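Local structure of hydrolase, alpha/beta hydrolase FOLD family (Staphylococcus aureus, 2XMZ) at residues A135-L140 / K183-L188; K83-F88 / G104-S109; G119-A124 / M196-P201; A11-N16 / T40-V45. The protein catalyses the formation of 2-succinyl-6-hydroxy-2,4-cyclohexadiene-1-carboxylate in menaquinone biosynthesis, acting as the lyase MenH built on an alpha/beta hydrolase fold. All blocks are in the same frame, centred on the assembly; numbering follows the deposited sequence. Where two conformers were deposited one is given.

In the fold
The buried, purely apolar contact is interaction 1, where two helices of the region inserted between strands 110-114 and 210-215 pack together. Interaction 3 lies in the same region and shares helix 123-143 with it, but it is partly buried and joins loops through a tryptophan hydrogen bond, a bridging water and a lysine chain laid on the ring. Interactions 2 and 4 belong to the central sheet, at the ends of its strands, and also mix apolar contacts with backbone bonds and water. These two touch: Ser84 N probably bonds to Asn16 O. Interaction 4 is partly exposed, with two waters among its polar groups, and its centre stands about 37 Å from those of interactions 1 and 3.

Interaction 1 (A135-L140 / K183-L188); sequences ARAKVL and KMAKAL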
loop_
_atom_site.group_PDB
_atom_site.type_symbol
_atom_site.label_atom_id
_atom_site.label_comp_id
_atom_site.label_asym_id
_atom_site.label_seq_id
_atom_site.Cartn_x
_atom_site.Cartn_y
_atom_site.Cartn_z
ATOM N N ALA A 135 -19.563 -8.889 0.947
ATOM C CA ALA A 135 -20.419 -8.627 2.121
ATOM C C ALA A 135 -20.071 -7.275 2.766
ATOM O O ALA A 135 -20.952 -6.468 3.066
ATOM C CB ALA A 135 -20.286 -9.744 3.131
ATOM N N ARG A 136 -18.777 -7.051 2.977
ATOM C CA ARG A 136 -18.278 -5.788 3.508
ATOM C C ARG A 136 -18.709 -4.595 2.649
ATOM O O ARG A 136 -19.200 -3.594 3.186
ATOM C CB ARG A 136 -16.766 -5.818 3.631
ATOM C CG ARG A 136 -16.233 -6.721 4.710
ATOM C CD ARG A 136 -14.743 -6.521 4.805
ATOM N NE ARG A 136 -14.194 -7.192 5.967
ATOM C CZ ARG A 136 -13.107 -7.948 5.961
ATOM N NH1 ARG A 136 -12.392 -8.122 4.847
ATOM N NH2 ARG A 136 -12.710 -8.505 7.087
ATOM N N ALA A 137 -18.541 -4.709 1.325
ATOM C CA ALA A 137 -19.042 -3.677 0.394
ATOM C C ALA A 137 -20.547 -3.411 0.567
ATOM O O ALA A 137 -20.971 -2.263 0.628
ATOM C CB ALA A 137 -18.706 -4.031 -1.058
ATOM N N LYS A 138 -21.351 -4.470 0.666
ATOM C CA LYS A 138 -22.785 -4.304 0.917
ATOM C C LYS A 138 -23.044 -3.548 2.226
ATOM O O LYS A 138 -23.866 -2.640 2.258
ATOM C CB LYS A 138 -23.523 -5.655 0.907
ATOM C CG LYS A 138 -23.780 -6.261 -0.493
ATOM C CD LYS A 138 -23.923 -7.781 -0.376
ATOM C CE LYS A 138 -25.006 -8.346 -1.298
ATOM N NZ LYS A 138 -24.425 -8.791 -2.586
ATOM N N VAL A 139 -22.317 -3.901 3.284
ATOM C CA VAL A 139 -22.428 -3.224 4.587
ATOM C C VAL A 139 -22.109 -1.725 4.456
ATOM O O VAL A 139 -22.744 -0.884 5.091
ATOM C CB VAL A 139 -21.490 -3.857 5.649
ATOM C CG1 VAL A 139 -21.533 -3.058 6.953
ATOM C CG2 VAL A 139 -21.872 -5.323 5.918
ATOM N N LEU A 140 -21.120 -1.403 3.625
ATOM C CA LEU A 140 -20.737 -0.011 3.395
ATOM C C LEU A 140 -21.837 0.767 2.665
ATOM O O LEU A 140 -22.295 1.782 3.170
ATOM C CB LEU A 140 -19.398 0.070 2.651
ATOM C CG LEU A 140 -18.150 -0.119 3.531
ATOM C CD1 LEU A 140 -16.933 -0.620 2.706
ATOM C CD2 LEU A 140 -17.819 1.199 4.242
ATOM N N LYS A 183 -17.550 4.552 -2.283
ATOM C CA LYS A 183 -16.272 4.339 -2.933
ATOM C C LYS A 183 -15.483 3.202 -2.303
ATOM O O LYS A 183 -14.846 2.447 -3.021
ATOM C CB LYS A 183 -15.420 5.619 -2.979
ATOM C CG LYS A 183 -16.047 6.681 -3.837
ATOM C CD LYS A 183 -15.152 7.899 -4.029
ATOM C CE LYS A 183 -15.863 8.934 -4.913
ATOM N NZ LYS A 183 -14.940 10.036 -5.278
ATOM N N MET A 184 -15.529 3.079 -0.969
ATOM C CA MET A 184 -14.867 1.969 -0.300
ATOM C C MET A 184 -15.456 0.649 -0.790
ATOM O O MET A 184 -14.726 -0.293 -1.042
ATOM C CB MET A 184 -14.967 2.111 1.232
ATOM C CG MET A 184 -14.245 3.364 1.773
ATOM S SD MET A 184 -12.441 3.282 1.419
ATOM C CE MET A 184 -12.330 4.257 -0.086
ATOM N N ALA A 185 -16.775 0.609 -0.948
ATOM C CA ALA A 185 -17.459 -0.576 -1.466
ATOM C C ALA A 185 -16.968 -0.931 -2.876
ATOM O O ALA A 185 -16.664 -2.092 -3.155
ATOM C CB ALA A 185 -18.986 -0.361 -1.461
ATOM N N LYS A 186 -16.851 0.074 -3.749
ATOM C CA LYS A 186 -16.424 -0.169 -5.093
ATOM C C LYS A 186 -14.976 -0.637 -5.083
ATOM O O LYS A 186 -14.649 -1.570 -5.790
ATOM C CB LYS A 186 -16.659 1.043 -6.005
ATOM C CG LYS A 186 -16.296 0.771 -7.473
ATOM C CD LYS A 186 -16.616 1.957 -8.360
ATOM C CE LYS A 186 -16.069 1.774 -9.790
ATOM N NZ LYS A 186 -16.617 0.551 -10.444
ATOM N N ALA A 187 -14.114 -0.004 -4.271
ATOM C CA ALA A 187 -12.721 -0.465 -4.136
ATOM C C ALA A 187 -12.657 -1.953 -3.784
ATOM O O ALA A 187 -11.908 -2.715 -4.413
ATOM C CB ALA A 187 -11.948 0.379 -3.093
ATOM N N LEU A 188 -13.429 -2.365 -2.791
ATOM C CA LEU A 188 -13.500 -3.796 -2.420
ATOM C C LEU A 188 -13.952 -4.694 -3.567
ATOM O O LEU A 188 -13.299 -5.699 -3.860
ATOM C CB LEU A 188 -14.403 -4.012 -1.200
ATOM C CG LEU A 188 -13.858 -3.480 0.135
ATOM C CD1 LEU A 188 -14.936 -3.560 1.215
ATOM C CD2 LEU A 188 -12.564 -4.197 0.562
#
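Ala137 and Ala185 meet where helices 123-143 and 181-191 run antiparallel, a helix pair in the helical cap that many alpha/beta hydrolases carry over the core sheet. The axes of the two short segments come within 8.1 Å at 167°. Such closeness is possible because the middle of the contact has only methyl groups: the two CA atoms are 3.9 Å apart, and Ala185 CB rests 3.5 Å from Ala137 O. In return Ala137 CB lies against the backbone of Ala185, so each methyl packs on the other helix's main chain.

Beside this small-residue pair, two leucines project toward the opposing helix. Leu140 and Leu188 cross at about a right angle and meet through their CD1 methyls. Leu140 CD1 also reaches Met184 CB at 3.7 Å, the two side chains crossing at a slant; the methionine chain bends after CG and carries its sulfur away from helix 123-143. Beyond the pair, Leu140 packs on Ile145 and Phe148 of helix 145-152, and Leu188 touches Phe25.

Arg136 joins with the base of its chain alone, while its guanidinium leads away to a salt bridge with Asp133. The contact is thus van der Waals packing of methyl groups on side chains and main chain. At the Arg136 end, Leu188 CD1 is wedged 3.8 Å from Arg136 CB and equally close to Ala137 N.

Interaction 2 (K83-F88 / G104-S109); sequences KSITLF and GHIPIS
Ser84, the first residue of strand 84-90, packs against Ser109: the hydroxyl oxygen Ser109 OG sits 3.3 Å from Ser84 CA. Just before it, Lys83 contributes its carbonyl, which lies near a water that also accepts from Ile85 N at 3.0 Å and approaches Pro107 O at 2.8 Å. More acceptors surround this water than it has protons, so its bonds to the carbonyls need not all be made at once; it still bridges strand and loop.

Ile85 does most of the work. Its carbonyl O takes Ser109 N at 2.6 Å, a short bond with the donor in the carbonyl plane and an N-H...O angle of 154°. Its side chain has two reaches: CD1 meets Ile106 CG2 at 3.8 Å, the chains crossing obliquely, while CG2 faces Ile108 CG2, the chains now at about a right angle. Two residues on, Leu87 CB receives Ile108 CD1 at 4.1 Å; that methyl is carried by CG1, which sits between the backbone N and the carbonyl carbon of Ile108 (chi1 65°). Ile108 and Leu87 also both pack on Tyr100 of helix 92-103.

Strand 84-90 leads into helix 92-103, and the 104-109 loop returns the chain to the parallel neighbour strand 110-114. This is a beta-alpha-beta crossover of the alpha/beta hydrolase fold, whose strand-to-helix turn probably forms the nucleophile elbow.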
loop_
_atom_site.group_PDB
_atom_site.type_symbol
_atom_site.label_atom_id
_atom_site.label_comp_id
_atom_site.label_asym_id
_atom_site.label_seq_id
_atom_site.Cartn_x
_atom_site.Cartn_y
_atom_site.Cartn_z
ATOM N N LYS A 83 13.764 9.069 -14.230
ATOM C CA LYS A 83 14.226 9.055 -12.855
ATOM C C LYS A 83 14.315 7.615 -12.359
ATOM O O LYS A 83 13.729 6.709 -12.942
ATOM C CB LYS A 83 13.233 9.798 -11.957
ATOM C CG LYS A 83 12.860 11.205 -12.387
ATOM C CD LYS A 83 13.647 12.249 -11.598
ATOM C CE LYS A 83 14.834 12.779 -12.372
ATOM N NZ LYS A 83 15.360 14.098 -11.823
ATOM N N SER A 84 15.028 7.408 -11.263
ATOM C CA SER A 84 15.010 6.123 -10.605
ATOM C C SER A 84 13.810 6.067 -9.643
ATOM O O SER A 84 13.799 6.689 -8.578
ATOM C CB SER A 84 16.335 5.863 -9.885
ATOM O OG SER A 84 17.419 5.902 -10.800
ATOM N N ILE A 85 12.780 5.353 -10.063
ATOM C CA ILE A 85 11.545 5.272 -9.292
ATOM C C ILE A 85 11.589 4.139 -8.278
ATOM O O ILE A 85 11.751 2.956 -8.642
ATOM C CB ILE A 85 10.303 5.070 -10.209
ATOM C CG1 ILE A 85 10.115 6.274 -11.135
ATOM C CG2 ILE A 85 9.018 4.860 -9.365
ATOM C CD1 ILE A 85 9.279 5.978 -12.369
ATOM N N THR A 86 11.410 4.495 -7.007
ATOM C CA THR A 86 11.133 3.478 -5.993
ATOM C C THR A 86 9.652 3.457 -5.702
ATOM O O THR A 86 9.084 4.469 -5.277
ATOM C CB THR A 86 11.889 3.751 -4.691
ATOM O OG1 THR A 86 13.282 3.770 -4.973
ATOM C CG2 THR A 86 11.592 2.668 -3.668
ATOM N N LEU A 87 9.015 2.312 -5.942
ATOM C CA LEU A 87 7.597 2.193 -5.687
ATOM C C LEU A 87 7.368 1.523 -4.357
ATOM O O LEU A 87 7.809 0.395 -4.134
ATOM C CB LEU A 87 6.887 1.414 -6.792
ATOM C CG LEU A 87 5.364 1.390 -6.693
ATOM C CD1 LEU A 87 4.788 2.815 -6.622
ATOM C CD2 LEU A 87 4.776 0.633 -7.891
ATOM N N PHE A 88 6.674 2.235 -3.481
ATOM C CA PHE A 88 6.387 1.735 -2.167
ATOM C C PHE A 88 4.885 1.494 -2.072
ATOM O O PHE A 88 4.080 2.364 -2.419
ATOM C CB PHE A 88 6.805 2.758 -1.096
ATOM C CG PHE A 88 6.344 2.378 0.303
ATOM C CD1 PHE A 88 5.039 2.642 0.720
ATOM C CD2 PHE A 88 7.213 1.759 1.194
ATOM C CE1 PHE A 88 4.593 2.257 1.993
ATOM C CE2 PHE A 88 6.779 1.378 2.482
ATOM C CZ PHE A 88 5.465 1.641 2.873
ATOM N N GLY A 104 3.373 -3.305 -14.817
ATOM C CA GLY A 104 3.428 -1.869 -15.143
ATOM C C GLY A 104 4.234 -1.532 -16.383
ATOM O O GLY A 104 5.126 -2.284 -16.803
ATOM N N HIS A 105 3.941 -0.383 -16.966
ATOM C CA HIS A 105 4.513 -0.046 -18.249
ATOM C C HIS A 105 5.684 0.924 -18.134
ATOM O O HIS A 105 6.450 1.107 -19.084
ATOM C CB HIS A 105 3.402 0.370 -19.228
ATOM C CG HIS A 105 2.397 -0.730 -19.464
ATOM N ND1 HIS A 105 1.155 -0.754 -18.857
ATOM C CD2 HIS A 105 2.486 -1.880 -20.181
ATOM C CE1 HIS A 105 0.507 -1.847 -19.222
ATOM N NE2 HIS A 105 1.296 -2.554 -20.017
ATOM N N ILE A 106 5.853 1.510 -16.953
ATOM C CA ILE A 106 7.053 2.294 -16.664
ATOM C C ILE A 106 7.931 1.452 -15.722
ATOM O O ILE A 106 7.490 1.081 -14.643
ATOM C CB ILE A 106 6.718 3.675 -16.001
ATOM C CG1 ILE A 106 5.712 4.497 -16.862
ATOM C CG2 ILE A 106 8.005 4.431 -15.652
ATOM C CD1 ILE A 106 6.162 4.830 -18.273
ATOM N N PRO A 107 9.160 1.128 -16.140
ATOM C CA PRO A 107 10.024 0.314 -15.260
ATOM C C PRO A 107 10.381 1.062 -13.967
ATOM O O PRO A 107 10.773 2.242 -13.999
ATOM C CB PRO A 107 11.294 0.101 -16.101
ATOM C CG PRO A 107 10.827 0.314 -17.552
ATOM C CD PRO A 107 9.772 1.389 -17.460
ATOM N N ILE A 108 10.237 0.374 -12.846
ATOM C CA ILE A 108 10.651 0.915 -11.571
ATOM C C ILE A 108 12.110 0.531 -11.287
ATOM O O ILE A 108 12.642 -0.405 -11.888
ATOM C CB ILE A 108 9.684 0.495 -10.453
ATOM C CG1 ILE A 108 9.692 -1.029 -10.213
ATOM C CG2 ILE A 108 8.241 1.017 -10.763
ATOM C CD1 ILE A 108 8.968 -1.392 -8.903
ATOM N N SER A 109 12.754 1.273 -10.399
ATOM C CA SER A 109 14.124 1.022 -10.031
ATOM C C SER A 109 14.214 0.096 -8.831
ATOM O O SER A 109 15.030 -0.810 -8.822
ATOM C CB SER A 109 14.828 2.333 -9.740
ATOM O OG SER A 109 15.276 2.887 -10.963
HETATM O O HOH W 1 12.658 3.807 -12.671
#

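Interaction 3 (G119-A124 / M196-P201); sequences GIKEEA and MPNLWP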
loop_
_atom_site.group_PDB
_atom_site.type_symbol
_atom_site.label_atom_id
_atom_site.label_comp_id
_atom_site.label_asym_id
_atom_site.label_seq_id
_atom_site.Cartn_x
_atom_site.Cartn_y
_atom_site.Cartn_z
ATOM N N GLY A 119 -1.572 -11.648 -3.167
ATOM C CA GLY A 119 -2.897 -12.180 -3.347
ATOM C C GLY A 119 -2.991 -13.592 -2.827
ATOM O O GLY A 119 -2.098 -14.083 -2.118
ATOM N N ILE A 120 -4.065 -14.260 -3.222
ATOM C CA ILE A 120 -4.409 -15.538 -2.650
ATOM C C ILE A 120 -4.169 -16.615 -3.704
ATOM O O ILE A 120 -4.617 -16.485 -4.846
ATOM C CB ILE A 120 -5.860 -15.495 -2.085
ATOM C CG1 ILE A 120 -5.932 -14.473 -0.944
ATOM C CG2 ILE A 120 -6.333 -16.872 -1.618
ATOM C CD1 ILE A 120 -7.295 -14.137 -0.479
ATOM N N LYS A 121 -3.422 -17.648 -3.311
ATOM C CA LYS A 121 -3.019 -18.714 -4.220
ATOM C C LYS A 121 -4.167 -19.612 -4.666
ATOM O O LYS A 121 -4.385 -19.810 -5.863
ATOM C CB LYS A 121 -1.982 -19.613 -3.553
ATOM C CG LYS A 121 -0.569 -19.113 -3.583
ATOM C CD LYS A 121 0.328 -20.359 -3.529
ATOM C CE LYS A 121 1.621 -20.062 -2.844
ATOM N NZ LYS A 121 2.309 -21.339 -2.490
ATOM N N GLU A 122 -4.890 -20.177 -3.710
ATOM C CA GLU A 122 -5.851 -21.204 -4.057
ATOM C C GLU A 122 -7.244 -20.624 -4.306
ATOM O O GLU A 122 -7.699 -19.762 -3.565
ATOM C CB GLU A 122 -5.859 -22.318 -3.006
ATOM C CG GLU A 122 -4.450 -22.803 -2.593
ATOM C CD GLU A 122 -3.613 -23.378 -3.731
ATOM O OE1 GLU A 122 -4.178 -23.845 -4.739
ATOM O OE2 GLU A 122 -2.372 -23.374 -3.610
ATOM N N GLU A 123 -7.893 -21.127 -5.354
ATOM C CA GLU A 123 -9.209 -20.676 -5.806
ATOM C C GLU A 123 -10.277 -20.560 -4.727
ATOM O O GLU A 123 -10.966 -19.541 -4.647
ATOM C CB GLU A 123 -9.728 -21.585 -6.927
ATOM C CG GLU A 123 -9.974 -20.863 -8.249
ATOM C CD GLU A 123 -8.718 -20.716 -9.102
ATOM O OE1 GLU A 123 -8.306 -21.710 -9.739
ATOM O OE2 GLU A 123 -8.157 -19.600 -9.152
ATOM N N ALA A 124 -10.423 -21.602 -3.910
ATOM C CA ALA A 124 -11.449 -21.602 -2.860
ATOM C C ALA A 124 -11.200 -20.504 -1.823
ATOM O O ALA A 124 -12.153 -19.930 -1.281
ATOM C CB ALA A 124 -11.533 -22.941 -2.190
ATOM N N MET A 196 -8.021 -9.939 -6.992
ATOM C CA MET A 196 -6.668 -9.815 -7.506
ATOM C C MET A 196 -6.184 -11.141 -8.068
ATOM O O MET A 196 -6.424 -12.186 -7.456
ATOM C CB MET A 196 -5.772 -9.406 -6.359
ATOM C CG MET A 196 -4.351 -9.095 -6.713
ATOM S SD MET A 196 -3.592 -8.778 -5.113
ATOM C CE MET A 196 -1.893 -8.712 -5.638
ATOM N N PRO A 197 -5.494 -11.112 -9.230
ATOM C CA PRO A 197 -4.889 -12.361 -9.670
ATOM C C PRO A 197 -3.841 -12.828 -8.670
ATOM O O PRO A 197 -3.229 -12.013 -7.963
ATOM C CB PRO A 197 -4.211 -11.983 -10.994
ATOM C CG PRO A 197 -4.856 -10.695 -11.422
ATOM C CD PRO A 197 -5.129 -9.995 -10.119
ATOM N N ASN A 198 -3.659 -14.136 -8.604
ATOM C CA ASN A 198 -2.631 -14.755 -7.769
ATOM C C ASN A 198 -1.251 -14.436 -8.356
ATOM O O ASN A 198 -0.822 -15.069 -9.331
ATOM C CB ASN A 198 -2.856 -16.276 -7.730
ATOM C CG ASN A 198 -1.661 -17.038 -7.186
ATOM O OD1 ASN A 198 -0.871 -16.504 -6.414
ATOM N ND2 ASN A 198 -1.540 -18.302 -7.575
ATOM N N LEU A 199 -0.554 -13.476 -7.754
ATOM C CA LEU A 199 0.754 -13.027 -8.282
ATOM C C LEU A 199 1.935 -13.829 -7.731
ATOM O O LEU A 199 3.103 -13.546 -8.051
ATOM C CB LEU A 199 0.954 -11.528 -8.036
ATOM C CG LEU A 199 -0.042 -10.572 -8.698
ATOM C CD1 LEU A 199 0.324 -9.142 -8.307
ATOM C CD2 LEU A 199 -0.047 -10.720 -10.211
ATOM N N TRP A 200 1.629 -14.832 -6.908
ATOM C CA TRP A 200 2.653 -15.677 -6.299
ATOM C C TRP A 200 3.628 -16.269 -7.335
ATOM O O TRP A 200 4.835 -16.163 -7.157
ATOM C CB TRP A 200 2.013 -16.770 -5.427
ATOM C CG TRP A 200 1.559 -16.241 -4.090
ATOM C CD1 TRP A 200 0.285 -15.887 -3.736
ATOM C CD2 TRP A 200 2.384 -15.972 -2.944
ATOM N NE1 TRP A 200 0.260 -15.443 -2.430
ATOM C CE2 TRP A 200 1.535 -15.477 -1.924
ATOM C CE3 TRP A 200 3.757 -16.094 -2.680
ATOM C CZ2 TRP A 200 2.017 -15.110 -0.658
ATOM C CZ3 TRP A 200 4.231 -15.726 -1.422
ATOM C CH2 TRP A 200 3.366 -15.255 -0.430
ATOM N N PRO A 201 3.109 -16.862 -8.435
ATOM C CA PRO A 201 4.014 -17.442 -9.443
ATOM C C PRO A 201 4.752 -16.423 -10.341
ATOM O O PRO A 201 5.652 -16.807 -11.075
ATOM C CB PRO A 201 3.096 -18.346 -10.272
ATOM C CG PRO A 201 1.745 -17.776 -10.113
ATOM C CD PRO A 201 1.690 -17.122 -8.760
HETATM O O HOH W 2 -5.928 -13.051 -4.838
#
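Gly119 and Asn198 bring two loops together, their CA atoms 5.1 Å apart, with Gly119 at a phi of 96° where a side chain would be jammed against the carbonyl oxygen of the preceding residue, and tight against Pro197 O. Its bare CA instead lies against the extended chain of Met196, with SD 3.9 Å from Gly119 CA. The carbonyl of Gly119 accepts from Trp200 NE1 at 2.7 Å, the indole donor standing 41° above the carbonyl plane and the oxygen tilted a little from the ring plane.

Lys121 crosses the indole at about a right angle. Its CG presses on Trp200 CD1 at 3.3 Å, and CE lies over the face, displaced toward the rim, in a CH-pi contact 4.3 Å from the five-membered ring centre; NZ is farther off, at most a weak attraction. Asn198 CB packs 3.4 Å from Ile120 O, and a water links Ile120 N to Met196 O. Trp200 also reaches Ile224 and Met228 of helix 219-231. Asn198 OD1 accepts from Trp200 N at 3.0 Å, closing an Asx turn just where the Trp200 side chain leaves the loop, at the entry to helix 123-143 of the cap.

Interaction 4 (A11-N16 / T40-V45); sequences ANVETN and TDNYHV
Asn12 N and Thr40 O form the strong direct bond here, 2.7 Å long and nearly straight at 168°. The same carbonyl is touched by Ala11 CA at 3.3 Å, a CA-H...O contact. A water then joins the polar side chains: it donates to Asp41 OD1 at 2.6 Å, accepts from Thr40 OG1 at 2.7 Å, and takes a weak bond from Asn12 ND2.

At the other end is the imidazole of His44. Its NE2 gives Thr15 O a weak bond of 3.0 Å with an angle of 123°, and that oxygen has a second donor in Lys83 NZ. A second water accepts from Thr15 N at 2.9 Å, can donate to Glu14 OE2, and lies in the ring plane within bonding distance of NE2. Ala11 CB and Thr15 CG2 cover one ring face, the latter 3.8 Å from its centre. Thr15 OG1, anti to the backbone N (chi1 178°), bonds to Gln17 N, which leaves CG2 turned over the imidazole.

Where the loop before strand 17-22 meets the start of strand 44-48, Thr40, Asp41 and Thr15 are thus met largely through water and main-chain atoms, while within this contact the histidine probably owes its place as much to packing as to polarity.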
loop_
_atom_site.group_PDB
_atom_site.type_symbol
_atom_site.label_atom_id
_atom_site.label_comp_id
_atom_site.label_asym_id
_atom_site.label_seq_id
_atom_site.Cartn_x
_atom_site.Cartn_y
_atom_site.Cartn_z
ATOM N N ALA A 11 12.353 17.312 -3.786
ATOM C CA ALA A 11 13.508 17.144 -2.897
ATOM C C ALA A 11 14.219 18.474 -2.583
ATOM O O ALA A 11 14.264 19.386 -3.414
ATOM C CB ALA A 11 14.499 16.155 -3.492
ATOM N N ASN A 12 14.795 18.559 -1.384
ATOM C CA ASN A 12 15.466 19.766 -0.951
ATOM C C ASN A 12 16.759 19.937 -1.722
ATOM O O ASN A 12 17.304 21.024 -1.781
ATOM C CB ASN A 12 15.717 19.746 0.556
ATOM C CG ASN A 12 14.429 19.785 1.362
ATOM O OD1 ASN A 12 13.364 20.185 0.861
ATOM N ND2 ASN A 12 14.518 19.374 2.623
ATOM N N VAL A 13 17.212 18.849 -2.344
ATOM C CA VAL A 13 18.442 18.851 -3.133
ATOM C C VAL A 13 18.186 18.283 -4.535
ATOM O O VAL A 13 17.135 17.696 -4.778
ATOM C CB VAL A 13 19.588 18.076 -2.406
ATOM C CG1 VAL A 13 19.945 18.760 -1.077
ATOM C CG2 VAL A 13 19.215 16.599 -2.196
ATOM N N GLU A 14 19.126 18.483 -5.458
ATOM C CA GLU A 14 19.057 17.828 -6.773
ATOM C C GLU A 14 19.174 16.332 -6.621
ATOM O O GLU A 14 20.063 15.827 -5.936
ATOM C CB GLU A 14 20.173 18.282 -7.718
ATOM C CG GLU A 14 20.038 19.715 -8.220
ATOM C CD GLU A 14 18.863 19.933 -9.181
ATOM O OE1 GLU A 14 18.394 21.121 -9.291
ATOM O OE2 GLU A 14 18.413 18.930 -9.822
ATOM N N THR A 15 18.285 15.611 -7.281
ATOM C CA THR A 15 18.367 14.168 -7.230
ATOM C C THR A 15 17.557 13.525 -8.342
ATOM O O THR A 15 16.551 14.075 -8.799
ATOM C CB THR A 15 17.928 13.623 -5.843
ATOM O OG1 THR A 15 17.982 12.197 -5.865
ATOM C CG2 THR A 15 16.499 14.079 -5.484
ATOM N N ASN A 16 18.005 12.352 -8.768
ATOM C CA ASN A 16 17.253 11.572 -9.738
ATOM C C ASN A 16 16.361 10.520 -9.124
ATOM O O ASN A 16 15.772 9.714 -9.846
ATOM C CB ASN A 16 18.187 10.943 -10.770
ATOM C CG ASN A 16 17.958 11.505 -12.159
ATOM O OD1 ASN A 16 18.338 12.655 -12.466
ATOM N ND2 ASN A 16 17.313 10.705 -13.011
ATOM N N THR A 40 12.208 13.883 1.703
ATOM C CA THR A 40 12.494 15.002 0.797
ATOM C C THR A 40 13.883 15.641 1.016
ATOM O O THR A 40 14.401 16.334 0.143
ATOM C CB THR A 40 11.391 16.077 0.822
ATOM O OG1 THR A 40 11.192 16.531 2.166
ATOM C CG2 THR A 40 10.074 15.500 0.264
ATOM N N ASP A 41 14.482 15.384 2.175
ATOM C CA ASP A 41 15.872 15.753 2.430
ATOM C C ASP A 41 16.797 15.303 1.289
ATOM O O ASP A 41 17.721 16.024 0.913
ATOM C CB ASP A 41 16.356 15.134 3.750
ATOM C CG ASP A 41 15.923 15.923 4.985
ATOM O OD1 ASP A 41 15.258 16.989 4.866
ATOM O OD2 ASP A 41 16.266 15.452 6.097
ATOM N N ASN A 42 16.536 14.112 0.750
ATOM C CA ASN A 42 17.394 13.487 -0.263
ATOM C C ASN A 42 16.645 12.900 -1.463
ATOM O O ASN A 42 17.270 12.457 -2.425
ATOM C CB ASN A 42 18.233 12.367 0.376
ATOM C CG ASN A 42 19.229 12.883 1.412
ATOM O OD1 ASN A 42 19.086 12.613 2.608
ATOM N ND2 ASN A 42 20.243 13.623 0.958
ATOM N N TYR A 43 15.316 12.857 -1.393
ATOM C CA TYR A 43 14.512 12.166 -2.410
ATOM C C TYR A 43 13.292 12.992 -2.815
ATOM O O TYR A 43 12.654 13.618 -1.972
ATOM C CB TYR A 43 14.073 10.760 -1.907
ATOM C CG TYR A 43 15.234 9.910 -1.405
ATOM C CD1 TYR A 43 15.952 9.093 -2.270
ATOM C CD2 TYR A 43 15.637 9.957 -0.067
ATOM C CE1 TYR A 43 17.048 8.337 -1.814
ATOM C CE2 TYR A 43 16.713 9.199 0.395
ATOM C CZ TYR A 43 17.417 8.394 -0.483
ATOM O OH TYR A 43 18.486 7.660 -0.015
ATOM N N HIS A 44 12.979 13.004 -4.108
ATOM C CA HIS A 44 11.673 13.480 -4.554
ATOM C C HIS A 44 10.635 12.496 -4.034
ATOM O O HIS A 44 10.874 11.290 -4.010
ATOM C CB HIS A 44 11.584 13.549 -6.075
ATOM C CG HIS A 44 12.559 14.500 -6.695
ATOM N ND1 HIS A 44 12.502 15.859 -6.497
ATOM C CD2 HIS A 44 13.605 14.279 -7.528
ATOM C CE1 HIS A 44 13.477 16.439 -7.178
ATOM N NE2 HIS A 44 14.158 15.503 -7.814
ATOM N N VAL A 45 9.491 13.015 -3.609
ATOM C CA VAL A 45 8.434 12.139 -3.080
ATOM C C VAL A 45 7.132 12.391 -3.810
ATOM O O VAL A 45 6.735 13.542 -3.997
ATOM C CB VAL A 45 8.213 12.304 -1.536
ATOM C CG1 VAL A 45 6.976 11.501 -1.077
ATOM C CG2 VAL A 45 9.465 11.899 -0.741
HETATM O O HOH W 3 12.773 17.455 4.159
HETATM O O HOH W 4 16.423 17.243 -8.837
#